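Local coordinates for protein putative antibiotic biosynthesis monooxygenase (Bacteroides thetaiotaomicron, PDB 3KKF) that probably acts as a monooxygenase of the antibiotic-biosynthesis type with a dimeric alpha/beta-barrel fold, and binds calcium ions, at residues Arg11-Pro16 and Asn53-Ile57; Tyr22-Glu28 and Lys78-Thr83; Gly39-Ala45 and Thr56-Ala62. One frame throughout, in Å; residues are numbered along the deposited sequence.

In the fold
All three contacts lie in one ferredoxin-like unit, the subunit of a dimeric alpha/beta barrel. Interactions 1 and 3 share strand 54-61, with T56 and I57 in both. Interaction 1 pairs it with strand 6-14, interaction 3 with strand 40-48, their centres about 16 Å apart. Interaction 2 joins helices 19-36 and 74-83 on one face of the sheet, about 12 Å from interaction 1 and about 16 Å from interaction 3, centre to centre. Along the chain the segments of interactions 1 and 2 alternate, and interaction 3 nests inside the loop closed by interaction 2. Y22, L26 and Y79 pack on I12, I14, A45 and I57, tying helices to sheet. Interactions 1 and 3 each hold a calcium ligand.

Interaction 1: residues Arg11-Pro16 and Asn53-Ile57; sequences RIIIDP and NHVTI. With CA (calcium ion), chain B.
I12 and V55 form a hydrogen-bonded pair between the two central strands of the antiparallel ferredoxin-like sheet. I12 N meets V55 O at 2.8 Å, nearly in line with the carbonyl. V55 N returns a bond of 3.0 Å to I12 O. The next bond runs from I14 N to N53 O. N53 then adds a second grip with its side chain. Its ND2 donates to I14 O at 2.9 Å, and that oxygen lies in the amide plane. This reach follows from a chi1 of 66°, which places CG between the backbone N and the carbonyl carbon. Both backbone polar atoms of I14 are thus held by one residue. D15 follows directly. In one of its two conformers, its OD1 binds a calcium ion at 2.5 Å. E17 is the other residue of this site.

On one face of the sheet, I13 lies alongside H54. I13 CG1 sits over the middle of the imidazole, 3.8 Å from its centroid, in a CH-pi contact. I13 CD1 reaches H54 CE1 at 3.5 Å. On the other face, I12 CD1 meets I57 CD1 at 3.9 Å. Y22 and L26 of helix 19-36 cover this second face. Strand 87-97 borders strand 6-14 on the side away from strand 54-61, while T56, on the face of I13, packs on L9 of the second subunit.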
loop_
_atom_site.group_PDB
_atom_site.type_symbol
_atom_site.label_atom_id
_atom_site.label_comp_id
_atom_site.label_asym_id
_atom_site.label_seq_id
_atom_site.Cartn_x
_atom_site.Cartn_y
_atom_site.Cartn_z
ATOM N N ARG A 11 8.163 -0.128 -5.708
ATOM C CA ARG A 11 8.361 1.337 -5.765
ATOM C C ARG A 11 9.057 1.603 -7.078
ATOM O O ARG A 11 10.119 1.027 -7.344
ATOM C CB ARG A 11 9.172 1.854 -4.579
ATOM C CG ARG A 11 8.401 1.892 -3.271
ATOM C CD ARG A 11 9.281 2.248 -2.116
ATOM N NE ARG A 11 10.100 3.426 -2.364
ATOM C CZ ARG A 11 9.883 4.627 -1.836
ATOM N NH1 ARG A 11 8.867 4.819 -1.025
ATOM N NH2 ARG A 11 10.699 5.637 -2.118
ATOM N N ILE A 12 8.447 2.447 -7.918
ATOM C CA ILE A 12 8.937 2.700 -9.254
ATOM C C ILE A 12 9.141 4.176 -9.496
ATOM O O ILE A 12 8.346 4.998 -9.028
ATOM C CB ILE A 12 7.876 2.154 -10.296
ATOM C CG1 ILE A 12 7.364 0.738 -9.875
ATOM C CG2 ILE A 12 8.449 2.164 -11.728
ATOM C CD1 ILE A 12 6.098 0.262 -10.534
ATOM N N ILE A 13 10.228 4.521 -10.192
ATOM C CA ILE A 13 10.438 5.886 -10.656
ATOM C C ILE A 13 10.450 5.789 -12.179
ATOM O O ILE A 13 11.250 5.047 -12.760
ATOM C CB ILE A 13 11.734 6.541 -10.167
ATOM C CG1 ILE A 13 11.736 6.624 -8.633
ATOM C CG2 ILE A 13 11.872 7.955 -10.786
ATOM C CD1 ILE A 13 13.045 7.171 -8.029
ATOM N N ILE A 14 9.529 6.543 -12.785
ATOM C CA ILE A 14 9.347 6.554 -14.221
ATOM C C ILE A 14 9.920 7.829 -14.842
ATOM O O ILE A 14 9.892 8.875 -14.254
ATOM C CB ILE A 14 7.816 6.402 -14.605
ATOM C CG1 ILE A 14 7.220 5.094 -14.011
ATOM C CG2 ILE A 14 7.608 6.442 -16.121
ATOM C CD1 ILE A 14 6.492 5.279 -12.662
ATOM N N ASP A 15 10.497 7.686 -16.030
ATOM C CA ASP A 15 11.011 8.827 -16.778
ATOM C C ASP A 15 9.853 9.840 -16.894
ATOM O O ASP A 15 8.806 9.520 -17.455
ATOM C CB ASP A 15 11.483 8.370 -18.153
ATOM C CG ASP A 15 12.193 9.454 -18.918
ATOM O OD1 ASP A 15 11.968 10.654 -18.636
ATOM O OD2 ASP A 15 12.975 9.111 -19.829
ATOM N N PRO A 16 10.039 11.081 -16.358
ATOM C CA PRO A 16 8.884 12.016 -16.416
ATOM C C PRO A 16 8.267 12.266 -17.778
ATOM O O PRO A 16 7.054 12.444 -17.869
ATOM C CB PRO A 16 9.459 13.314 -15.840
ATOM C CG PRO A 16 10.570 12.891 -14.989
ATOM C CD PRO A 16 11.160 11.664 -15.608
ATOM N N ASN A 53 5.617 10.917 -11.002
ATOM C CA ASN A 53 6.382 9.832 -11.639
ATOM C C ASN A 53 6.959 8.819 -10.633
ATOM O O ASN A 53 7.686 7.928 -11.028
ATOM C CB ASN A 53 7.498 10.396 -12.534
ATOM C CG ASN A 53 8.549 11.107 -11.760
ATOM O OD1 ASN A 53 8.235 11.961 -10.895
ATOM N ND2 ASN A 53 9.830 10.787 -12.047
ATOM N N HIS A 54 6.640 9.020 -9.361
ATOM C CA HIS A 54 6.992 8.074 -8.284
ATOM C C HIS A 54 5.693 7.306 -7.960
ATOM O O HIS A 54 4.750 7.859 -7.424
ATOM C CB HIS A 54 7.514 8.790 -7.053
ATOM C CG HIS A 54 8.881 9.364 -7.221
ATOM N ND1 HIS A 54 9.891 9.132 -6.318
ATOM C CD2 HIS A 54 9.428 10.119 -8.200
ATOM C CE1 HIS A 54 10.990 9.751 -6.721
ATOM N NE2 HIS A 54 10.738 10.349 -7.860
ATOM N N VAL A 55 5.654 6.036 -8.348
ATOM C CA VAL A 55 4.508 5.177 -8.171
ATOM C C VAL A 55 4.846 4.025 -7.184
ATOM O O VAL A 55 5.928 3.417 -7.251
ATOM C CB VAL A 55 4.054 4.599 -9.546
ATOM C CG1 VAL A 55 3.032 3.448 -9.388
ATOM C CG2 VAL A 55 3.520 5.732 -10.449
ATOM N N THR A 56 3.938 3.755 -6.253
ATOM C CA THR A 56 4.056 2.620 -5.349
ATOM C C THR A 56 2.875 1.708 -5.597
ATOM O O THR A 56 1.725 2.189 -5.697
ATOM C CB THR A 56 4.084 3.067 -3.881
ATOM O OG1 THR A 56 5.294 3.742 -3.614
ATOM C CG2 THR A 56 4.017 1.862 -2.909
ATOM N N ILE A 57 3.130 0.404 -5.725
ATOM C CA ILE A 57 2.069 -0.556 -5.900
ATOM C C ILE A 57 2.069 -1.551 -4.725
ATOM O O ILE A 57 3.085 -2.204 -4.458
ATOM C CB ILE A 57 2.200 -1.368 -7.239
ATOM C CG1 ILE A 57 2.473 -0.438 -8.430
ATOM C CG2 ILE A 57 0.937 -2.223 -7.484
ATOM C CD1 ILE A 57 2.601 -1.140 -9.723
HETATM CA CA CA B . 13.765 12.325 -18.906
HETATM O O HOH W 1 6.444 3.984 -1.069
HETATM O O HOH W 2 13.652 11.105 -21.004
HETATM O O HOH W 3 15.298 13.863 -19.599
#

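Interaction 2: residues Tyr22-Glu28 and Lys78-Thr83; sequences YNAYLKE and KYKEGT
Y22, Y25 and L26 meet Y79, G82 and T83 where helices 19-36 and 74-83 pack antiparallel, side by side on one face of the sheet. The two axes are 9.3 Å apart. Y22 OH donates a hydrogen bond to Y79 OH over 2.8 Å. The oxygen of Y22 lies in the plane of the Y79 ring, at its edge. Both tyrosines have CG anti to the backbone N (chi1 175° and 163°), which brings the rings together. The ring planes are inclined by 58°. L26 CD1 touches Y79 CE1 at 3.8 Å.

In this ferredoxin-like fold, Y22 and Y79 rest on I12 of strand 6-14. Further from the sheet, the ring of Y25 lies against the backbone of the second helix. G82 CA sits over one face of that ring, offset toward its rim and 4.1 Å from the centroid. T83 CG2 fills in between the helices, 3.6 Å from Y22 CD1. T83 OG1 turns back to its own helix and bonds to Y79 O at 2.8 Å. That carbonyl also accepts from T83 N, on the opposite face of its plane. At the other end of the contact, the extended chain of K78 carries NZ to the syn side of E28 OE1, a salt bridge of 2.8 Å.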
loop_
_atom_site.group_PDB
_atom_site.type_symbol
_atom_site.label_atom_id
_atom_site.label_comp_id
_atom_site.label_asym_id
_atom_site.label_seq_id
_atom_site.Cartn_x
_atom_site.Cartn_y
_atom_site.Cartn_z
ATOM N N TYR A 22 3.312 5.377 -19.709
ATOM C CA TYR A 22 3.507 4.402 -18.654
ATOM C C TYR A 22 2.186 4.101 -17.942
ATOM O O TYR A 22 1.804 2.945 -17.781
ATOM C CB TYR A 22 4.558 4.903 -17.658
ATOM C CG TYR A 22 4.647 3.954 -16.516
ATOM C CD1 TYR A 22 5.370 2.760 -16.619
ATOM C CD2 TYR A 22 3.921 4.176 -15.331
ATOM C CE1 TYR A 22 5.413 1.830 -15.556
ATOM C CE2 TYR A 22 3.954 3.253 -14.282
ATOM C CZ TYR A 22 4.696 2.077 -14.416
ATOM O OH TYR A 22 4.699 1.176 -13.363
ATOM N N ASN A 23 1.473 5.144 -17.538
ATOM C CA ASN A 23 0.190 4.959 -16.851
ATOM C C ASN A 23 -0.823 4.226 -17.696
ATOM O O ASN A 23 -1.610 3.413 -17.169
ATOM C CB ASN A 23 -0.367 6.297 -16.342
ATOM C CG ASN A 23 0.337 6.757 -15.075
ATOM O OD1 ASN A 23 0.670 5.925 -14.163
ATOM N ND2 ASN A 23 0.545 8.041 -14.969
ATOM N N ALA A 24 -0.832 4.490 -19.004
ATOM C CA ALA A 24 -1.735 3.769 -19.889
ATOM C C ALA A 24 -1.437 2.263 -19.874
ATOM O O ALA A 24 -2.364 1.443 -19.748
ATOM C CB ALA A 24 -1.664 4.337 -21.324
ATOM N N TYR A 25 -0.159 1.901 -20.004
ATOM C CA TYR A 25 0.211 0.502 -19.952
ATOM C C TYR A 25 -0.114 -0.116 -18.586
ATOM O O TYR A 25 -0.638 -1.228 -18.508
ATOM C CB TYR A 25 1.707 0.296 -20.226
ATOM C CG TYR A 25 2.166 0.255 -21.681
ATOM C CD1 TYR A 25 2.008 -0.879 -22.439
ATOM C CD2 TYR A 25 2.816 1.323 -22.250
ATOM C CE1 TYR A 25 2.475 -0.942 -23.751
ATOM C CE2 TYR A 25 3.290 1.280 -23.557
ATOM C CZ TYR A 25 3.116 0.143 -24.296
ATOM O OH TYR A 25 3.587 0.082 -25.590
ATOM N N LEU A 26 0.239 0.577 -17.513
ATOM C CA LEU A 26 0.042 0.050 -16.169
ATOM C C LEU A 26 -1.425 -0.155 -15.816
ATOM O O LEU A 26 -1.815 -1.212 -15.298
ATOM C CB LEU A 26 0.709 0.951 -15.125
ATOM C CG LEU A 26 0.550 0.478 -13.671
ATOM C CD1 LEU A 26 1.166 -0.887 -13.435
ATOM C CD2 LEU A 26 1.164 1.492 -12.693
ATOM N N LYS A 27 -2.267 0.850 -16.084
ATOM C CA LYS A 27 -3.679 0.753 -15.751
ATOM C C LYS A 27 -4.335 -0.395 -16.486
ATOM O O LYS A 27 -5.090 -1.168 -15.909
ATOM C CB LYS A 27 -4.418 2.071 -16.030
ATOM C CG LYS A 27 -5.861 2.069 -15.523
ATOM C CD LYS A 27 -6.626 3.380 -15.860
ATOM C CE LYS A 27 -8.032 3.330 -15.339
ATOM N N GLU A 28 -4.036 -0.534 -17.763
ATOM C CA GLU A 28 -4.576 -1.638 -18.538
ATOM C C GLU A 28 -4.142 -2.986 -17.963
ATOM O O GLU A 28 -4.955 -3.899 -17.799
ATOM C CB GLU A 28 -4.125 -1.535 -20.008
ATOM C CG GLU A 28 -4.525 -2.742 -20.884
ATOM C CD GLU A 28 -4.090 -2.549 -22.315
ATOM O OE1 GLU A 28 -2.880 -2.472 -22.574
ATOM O OE2 GLU A 28 -4.988 -2.441 -23.194
ATOM N N LYS A 78 3.134 -7.561 -22.082
ATOM C CA LYS A 78 2.898 -6.313 -22.837
ATOM C C LYS A 78 3.371 -5.118 -21.995
ATOM O O LYS A 78 4.054 -4.234 -22.497
ATOM C CB LYS A 78 1.408 -6.141 -23.172
ATOM C CG LYS A 78 1.102 -4.786 -23.849
ATOM C CD LYS A 78 -0.315 -4.613 -24.203
ATOM C CE LYS A 78 -0.532 -3.237 -24.829
ATOM N NZ LYS A 78 -1.952 -2.949 -25.141
ATOM N N TYR A 79 2.974 -5.088 -20.721
ATOM C CA TYR A 79 3.385 -4.033 -19.805
ATOM C C TYR A 79 4.897 -3.994 -19.585
ATOM O O TYR A 79 5.520 -2.932 -19.681
ATOM C CB TYR A 79 2.661 -4.227 -18.458
ATOM C CG TYR A 79 3.264 -3.493 -17.298
ATOM C CD1 TYR A 79 3.202 -2.116 -17.193
ATOM C CD2 TYR A 79 3.855 -4.187 -16.256
ATOM C CE1 TYR A 79 3.782 -1.443 -16.115
ATOM C CE2 TYR A 79 4.402 -3.518 -15.172
ATOM C CZ TYR A 79 4.376 -2.155 -15.109
ATOM O OH TYR A 79 4.923 -1.488 -14.039
ATOM N N LYS A 80 5.490 -5.145 -19.260
ATOM C CA LYS A 80 6.922 -5.206 -18.955
ATOM C C LYS A 80 7.768 -4.771 -20.176
ATOM O O LYS A 80 8.695 -3.969 -20.042
ATOM C CB LYS A 80 7.292 -6.646 -18.470
ATOM C CG LYS A 80 8.730 -6.805 -17.922
ATOM C CD LYS A 80 8.920 -6.100 -16.569
ATOM C CE LYS A 80 10.335 -6.353 -16.005
ATOM N NZ LYS A 80 10.649 -5.530 -14.808
ATOM N N GLU A 81 7.436 -5.281 -21.352
ATOM C CA GLU A 81 8.157 -4.911 -22.601
ATOM C C GLU A 81 7.868 -3.466 -23.040
ATOM O O GLU A 81 8.788 -2.728 -23.472
ATOM C CB GLU A 81 7.806 -5.892 -23.727
ATOM C CG GLU A 81 8.305 -7.297 -23.445
ATOM C CD GLU A 81 8.027 -8.319 -24.565
ATOM O OE1 GLU A 81 7.260 -8.038 -25.533
ATOM O OE2 GLU A 81 8.587 -9.428 -24.455
ATOM N N GLY A 82 6.607 -3.054 -22.948
ATOM C CA GLY A 82 6.221 -1.734 -23.359
ATOM C C GLY A 82 6.840 -0.630 -22.543
ATOM O O GLY A 82 7.104 0.429 -23.063
ATOM N N THR A 83 7.074 -0.878 -21.253
ATOM C CA THR A 83 7.602 0.127 -20.341
ATOM C C THR A 83 9.072 -0.009 -19.979
ATOM O O THR A 83 9.575 0.779 -19.206
ATOM C CB THR A 83 6.777 0.173 -19.015
ATOM O OG1 THR A 83 6.970 -1.032 -18.260
ATOM C CG2 THR A 83 5.305 0.401 -19.306
#

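Interaction 3: residues Gly39-Ala45 and Thr56-Ala62; sequences GVLVLYA and TILEIYA. With CA (calcium ion), chain C.
L41 and V42 both face I60 in a classic beta bulge. One carbonyl serves two donors here: I60 O accepts from L41 N at 2.9 Å and from V42 N at 3.2 Å. The V42 bond lies in the carbonyl plane, on a lone pair, while L41 N is tilted out of it. The extra residue, L41, has a helical psi of -39°. Beyond the bulge the pairing is regular. V42 O takes I60 N, and Y44 and L58 exchange two backbone bonds. At the G39 end, A62 N bonds to G39 O at 2.8 Å. A62 O then binds a calcium ion at 2.3 Å, which is also held by G1, N4 and N5. The ion lies at the end of the hairpin, where A62 follows strand 54-61.

On the face of V42, the CG1 branch meets I60 CD1 at 3.8 Å, crossing it obliquely. On the other face, L43 CD2 reaches Y61 OH at 3.6 Å. L43 CD2 also touches E59 CG. In one of its two conformers, E59 accepts from Y61 OH through the anti lone pair of OE1, while its OE2 bonds S10 and forms a salt bridge to R8. A45 CB packs on I57 CG1 at 3.8 Å.

The face of L43 and A45 lies under I30 of helix 19-36, and V40 and L43 also touch H70 of helix 64-71. Strand 54-61 pairs on its other edge with strand 6-14. L58 and I60 pack on Y44 of the second subunit.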
loop_
_atom_site.group_PDB
_atom_site.type_symbol
_atom_site.label_atom_id
_atom_site.label_comp_id
_atom_site.label_asym_id
_atom_site.label_seq_id
_atom_site.Cartn_x
_atom_site.Cartn_y
_atom_site.Cartn_z
ATOM N N GLY A 39 -5.851 -15.542 -8.579
ATOM C CA GLY A 39 -4.726 -15.479 -7.657
ATOM C C GLY A 39 -4.116 -14.102 -7.466
ATOM O O GLY A 39 -3.259 -13.925 -6.629
ATOM N N VAL A 40 -4.523 -13.135 -8.285
ATOM C CA VAL A 40 -4.108 -11.720 -8.089
ATOM C C VAL A 40 -5.207 -11.112 -7.214
ATOM O O VAL A 40 -6.344 -10.899 -7.677
ATOM C CB VAL A 40 -3.934 -10.948 -9.415
ATOM C CG1 VAL A 40 -3.708 -9.447 -9.132
ATOM C CG2 VAL A 40 -2.799 -11.541 -10.256
ATOM N N LEU A 41 -4.892 -10.866 -5.941
ATOM C CA LEU A 41 -5.881 -10.370 -4.976
ATOM C C LEU A 41 -5.989 -8.854 -5.001
ATOM O O LEU A 41 -7.089 -8.310 -4.863
ATOM C CB LEU A 41 -5.617 -10.939 -3.569
ATOM C CG LEU A 41 -5.515 -12.483 -3.492
ATOM C CD1 LEU A 41 -5.276 -12.931 -2.064
ATOM C CD2 LEU A 41 -6.746 -13.168 -4.051
ATOM N N VAL A 42 -4.853 -8.165 -5.150
ATOM C CA VAL A 42 -4.900 -6.725 -5.453
ATOM C C VAL A 42 -3.585 -6.285 -6.060
ATOM O O VAL A 42 -2.524 -6.818 -5.735
ATOM C CB VAL A 42 -5.249 -5.822 -4.189
ATOM C CG1 VAL A 42 -3.995 -5.477 -3.339
ATOM C CG2 VAL A 42 -6.009 -4.546 -4.605
ATOM N N LEU A 43 -3.675 -5.299 -6.944
ATOM C CA LEU A 43 -2.536 -4.532 -7.463
ATOM C C LEU A 43 -3.042 -3.092 -7.275
ATOM O O LEU A 43 -3.782 -2.563 -8.130
ATOM C CB LEU A 43 -2.200 -4.830 -8.916
ATOM C CG LEU A 43 -1.782 -6.277 -9.192
ATOM C CD1 LEU A 43 -1.757 -6.613 -10.697
ATOM C CD2 LEU A 43 -0.418 -6.596 -8.529
ATOM N N TYR A 44 -2.731 -2.480 -6.136
ATOM C CA TYR A 44 -3.232 -1.159 -5.772
ATOM C C TYR A 44 -2.117 -0.133 -5.968
ATOM O O TYR A 44 -1.233 0.025 -5.113
ATOM C CB TYR A 44 -3.789 -1.133 -4.340
ATOM C CG TYR A 44 -4.595 0.116 -4.041
ATOM C CD1 TYR A 44 -5.977 0.168 -4.290
ATOM C CD2 TYR A 44 -3.992 1.253 -3.543
ATOM C CE1 TYR A 44 -6.716 1.328 -4.019
ATOM C CE2 TYR A 44 -4.732 2.405 -3.281
ATOM C CZ TYR A 44 -6.073 2.427 -3.513
ATOM O OH TYR A 44 -6.755 3.578 -3.223
ATOM N N ALA A 45 -2.135 0.540 -7.130
ATOM C CA ALA A 45 -1.112 1.509 -7.498
ATOM C C ALA A 45 -1.517 2.913 -7.114
ATOM O O ALA A 45 -2.668 3.291 -7.278
ATOM C CB ALA A 45 -0.832 1.430 -9.029
ATOM N N THR A 56 3.938 3.755 -6.253
ATOM C CA THR A 56 4.056 2.620 -5.349
ATOM C C THR A 56 2.875 1.708 -5.597
ATOM O O THR A 56 1.725 2.189 -5.697
ATOM C CB THR A 56 4.084 3.067 -3.881
ATOM O OG1 THR A 56 5.294 3.742 -3.614
ATOM C CG2 THR A 56 4.017 1.862 -2.909
ATOM N N ILE A 57 3.130 0.404 -5.725
ATOM C CA ILE A 57 2.069 -0.556 -5.900
ATOM C C ILE A 57 2.069 -1.551 -4.725
ATOM O O ILE A 57 3.085 -2.204 -4.458
ATOM C CB ILE A 57 2.200 -1.368 -7.239
ATOM C CG1 ILE A 57 2.473 -0.438 -8.430
ATOM C CG2 ILE A 57 0.937 -2.223 -7.484
ATOM C CD1 ILE A 57 2.601 -1.140 -9.723
ATOM N N LEU A 58 0.934 -1.654 -4.041
ATOM C CA LEU A 58 0.717 -2.720 -3.059
ATOM C C LEU A 58 0.212 -3.920 -3.850
ATOM O O LEU A 58 -0.816 -3.880 -4.511
ATOM C CB LEU A 58 -0.317 -2.317 -2.011
ATOM C CG LEU A 58 -0.716 -3.428 -1.015
ATOM C CD1 LEU A 58 0.445 -3.977 -0.157
ATOM C CD2 LEU A 58 -1.850 -2.935 -0.119
ATOM N N GLU A 59 0.995 -4.978 -3.811
ATOM C CA GLU A 59 0.726 -6.243 -4.538
ATOM C C GLU A 59 0.397 -7.332 -3.564
ATOM O O GLU A 59 1.174 -7.570 -2.641
ATOM C CB GLU A 59 1.975 -6.709 -5.292
ATOM C CG GLU A 59 2.668 -5.696 -6.173
ATOM C CD GLU A 59 4.052 -6.232 -6.615
ATOM O OE1 GLU A 59 4.123 -7.119 -7.488
ATOM O OE2 GLU A 59 5.073 -5.759 -6.054
ATOM N N ILE A 60 -0.746 -8.003 -3.752
ATOM C CA ILE A 60 -1.089 -9.149 -2.904
ATOM C C ILE A 60 -1.491 -10.294 -3.854
ATOM O O ILE A 60 -2.447 -10.141 -4.656
ATOM C CB ILE A 60 -2.222 -8.867 -1.892
ATOM C CG1 ILE A 60 -1.885 -7.670 -0.999
ATOM C CG2 ILE A 60 -2.494 -10.125 -1.080
ATOM C CD1 ILE A 60 -3.029 -7.216 -0.061
ATOM N N TYR A 61 -0.727 -11.388 -3.804
ATOM C CA TYR A 61 -0.993 -12.579 -4.582
ATOM C C TYR A 61 -1.408 -13.687 -3.634
ATOM O O TYR A 61 -0.962 -13.741 -2.484
ATOM C CB TYR A 61 0.259 -13.019 -5.374
ATOM C CG TYR A 61 0.838 -11.928 -6.238
ATOM C CD1 TYR A 61 0.362 -11.710 -7.509
ATOM C CD2 TYR A 61 1.831 -11.068 -5.760
ATOM C CE1 TYR A 61 0.866 -10.677 -8.311
ATOM C CE2 TYR A 61 2.346 -10.061 -6.531
ATOM C CZ TYR A 61 1.853 -9.853 -7.808
ATOM O OH TYR A 61 2.346 -8.847 -8.584
ATOM N N ALA A 62 -2.268 -14.599 -4.096
ATOM C CA ALA A 62 -2.733 -15.693 -3.233
ATOM C C ALA A 62 -1.588 -16.547 -2.687
ATOM O O ALA A 62 -1.670 -17.058 -1.570
ATOM C CB ALA A 62 -3.716 -16.575 -3.991
HETATM CA CA CA C . -3.133 -17.519 0.184
HETATM O O HOH W 4 -3.546 -19.420 -1.194
HETATM O O HOH W 5 -5.262 -16.886 -0.673
#